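Local coordinates for serine acetyltransferase (Neisseria gonorrhoeae, PDB 6WYE), which probably catalyses the transfer of an acetyl group from acetyl-CoA to L-serine, giving O-acetyl-L-serine, the first step from serine to cysteine, at residues 193-198 against 205-210. Residues are numbered along the deposited sequence; the frame is centred on the assembly and turned at random.
Sequences AVLGNN and VTLGGS. With LMR ((2S)-2-hydroxybutanedioic acid), chain I.
Inside the hexapeptide-repeat left-handed beta-helix, Leu207 points from strand 206-208 across the core toward Ala193, just before strand 194-195, and Leu195 on that strand, which belongs to a different wall of the prism. The tight point is methyl on methyl: Leu207 CD1 sits 3.5 Å from Leu195 CD1, rather close for two carbons, with the two side chains running at a slant to each other. Leu195 does not aim its CB straight at its partner; chi1 of -86° swings CG beside its own backbone N, and from there CD1 reaches the leucine opposite. Nearer the base of Leu207, its CB lies 4.4 Å from Ala193 CB, a looser touch from a side chain that ends at its first carbon. All three residues are buried, and Phe187, Ile227 and Ile233 add apolar surface around Leu207. Just beyond this leucine the strand leads to the bound hydroxybutanedioic acid, where Gly209 N donates a nearly straight hydrogen bond (164°) to O4B at 3.0 Å. Arg217, His218 and, from the second subunit, Asp117, Asp182 and His183 also bond this ligand. Small and branched aliphatic side chains meeting between walls in this way are characteristic of the left-handed beta-helix of hexapeptide acyltransferases.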
loop_
_atom_site.group_PDB
_atom_site.type_symbol
_atom_site.label_atom_id
_atom_site.label_comp_id
_atom_site.label_asym_id
_atom_site.label_seq_id
_atom_site.Cartn_x
_atom_site.Cartn_y
_atom_site.Cartn_z
ATOM N N ALA A 193 -7.231 -25.227 25.663
ATOM C CA ALA A 193 -7.670 -26.283 24.759
ATOM C C ALA A 193 -6.489 -27.150 24.335
ATOM O O ALA A 193 -5.371 -26.660 24.146
ATOM C CB ALA A 193 -8.335 -25.680 23.523
ATOM N N VAL A 194 -6.739 -28.447 24.197
ATOM C CA VAL A 194 -5.726 -29.394 23.753
ATOM C C VAL A 194 -6.330 -30.262 22.666
ATOM O O VAL A 194 -7.414 -30.822 22.848
ATOM C CB VAL A 194 -5.195 -30.281 24.895
ATOM C CG1 VAL A 194 -4.144 -31.247 24.346
ATOM C CG2 VAL A 194 -4.612 -29.437 26.015
ATOM N N LEU A 195 -5.637 -30.367 21.538
ATOM C CA LEU A 195 -6.063 -31.228 20.444
ATOM C C LEU A 195 -5.002 -32.293 20.214
ATOM O O LEU A 195 -3.820 -31.966 20.061
ATOM C CB LEU A 195 -6.278 -30.434 19.157
ATOM C CG LEU A 195 -7.642 -29.786 18.971
ATOM C CD1 LEU A 195 -7.701 -28.563 19.858
ATOM C CD2 LEU A 195 -7.788 -29.419 17.505
ATOM N N GLY A 196 -5.432 -33.558 20.177
ATOM C CA GLY A 196 -4.565 -34.677 19.858
ATOM C C GLY A 196 -4.250 -34.731 18.377
ATOM O O GLY A 196 -4.221 -33.703 17.691
ATOM N N ASN A 197 -4.020 -35.942 17.869
ATOM C CA ASN A 197 -3.590 -36.152 16.493
ATOM C C ASN A 197 -4.722 -36.682 15.628
ATOM O O ASN A 197 -5.681 -37.277 16.122
ATOM C CB ASN A 197 -2.414 -37.132 16.426
ATOM C CG ASN A 197 -1.310 -36.767 17.379
ATOM O OD1 ASN A 197 -0.779 -35.658 17.331
ATOM N ND2 ASN A 197 -0.962 -37.693 18.268
ATOM N N ASN A 198 -4.583 -36.464 14.317
ATOM C CA ASN A 198 -5.504 -37.012 13.318
ATOM C C ASN A 198 -6.953 -36.653 13.646
ATOM O O ASN A 198 -7.834 -37.514 13.750
ATOM C CB ASN A 198 -5.308 -38.526 13.185
ATOM C CG ASN A 198 -3.917 -38.875 12.689
ATOM O OD1 ASN A 198 -3.457 -38.343 11.671
ATOM N ND2 ASN A 198 -3.223 -39.739 13.424
ATOM N N VAL A 205 -16.595 -24.296 14.525
ATOM C CA VAL A 205 -16.495 -25.108 15.733
ATOM C C VAL A 205 -15.863 -24.298 16.857
ATOM O O VAL A 205 -14.928 -23.522 16.646
ATOM C CB VAL A 205 -15.708 -26.397 15.449
ATOM C CG1 VAL A 205 -15.239 -27.065 16.747
ATOM C CG2 VAL A 205 -16.570 -27.353 14.664
ATOM N N THR A 206 -16.376 -24.484 18.070
ATOM C CA THR A 206 -15.872 -23.801 19.251
ATOM C C THR A 206 -15.317 -24.817 20.233
ATOM O O THR A 206 -16.033 -25.735 20.643
ATOM C CB THR A 206 -16.979 -22.993 19.926
ATOM O OG1 THR A 206 -17.532 -22.071 18.984
ATOM C CG2 THR A 206 -16.414 -22.246 21.126
ATOM N N LEU A 207 -14.040 -24.658 20.593
ATOM C CA LEU A 207 -13.457 -25.335 21.751
ATOM C C LEU A 207 -13.323 -24.272 22.832
ATOM O O LEU A 207 -12.278 -23.643 23.012
ATOM C CB LEU A 207 -12.126 -25.987 21.388
ATOM C CG LEU A 207 -12.275 -26.813 20.099
ATOM C CD1 LEU A 207 -10.957 -27.366 19.637
ATOM C CD2 LEU A 207 -13.300 -27.942 20.247
ATOM N N GLY A 208 -14.430 -24.054 23.546
ATOM C CA GLY A 208 -14.618 -22.866 24.344
ATOM C C GLY A 208 -14.522 -23.143 25.838
ATOM O O GLY A 208 -14.579 -24.281 26.306
ATOM N N GLY A 209 -14.366 -22.047 26.581
ATOM C CA GLY A 209 -14.228 -22.095 28.017
ATOM C C GLY A 209 -15.545 -21.896 28.739
ATOM O O GLY A 209 -16.596 -21.668 28.142
ATOM N N SER A 210 -15.477 -22.024 30.065
ATOM C CA SER A 210 -16.609 -21.767 30.943
ATOM C C SER A 210 -16.079 -21.126 32.215
ATOM O O SER A 210 -14.993 -21.481 32.690
ATOM C CB SER A 210 -17.389 -23.048 31.267
ATOM O OG SER A 210 -18.598 -22.755 31.966
HETATM C C1 LMR I . -11.930 -18.016 28.450
HETATM O O1A LMR I . -12.388 -18.895 29.113
HETATM O O1B LMR I . -10.761 -17.787 28.361
HETATM C C2 LMR I . -12.915 -17.146 27.658
HETATM O O2 LMR I . -12.264 -16.218 26.827
HETATM C C3 LMR I . -13.882 -18.005 26.839
HETATM C C4 LMR I . -13.154 -18.857 25.816
HETATM O O4A LMR I . -11.967 -18.812 25.777
HETATM O O4B LMR I . -13.797 -19.521 25.069
#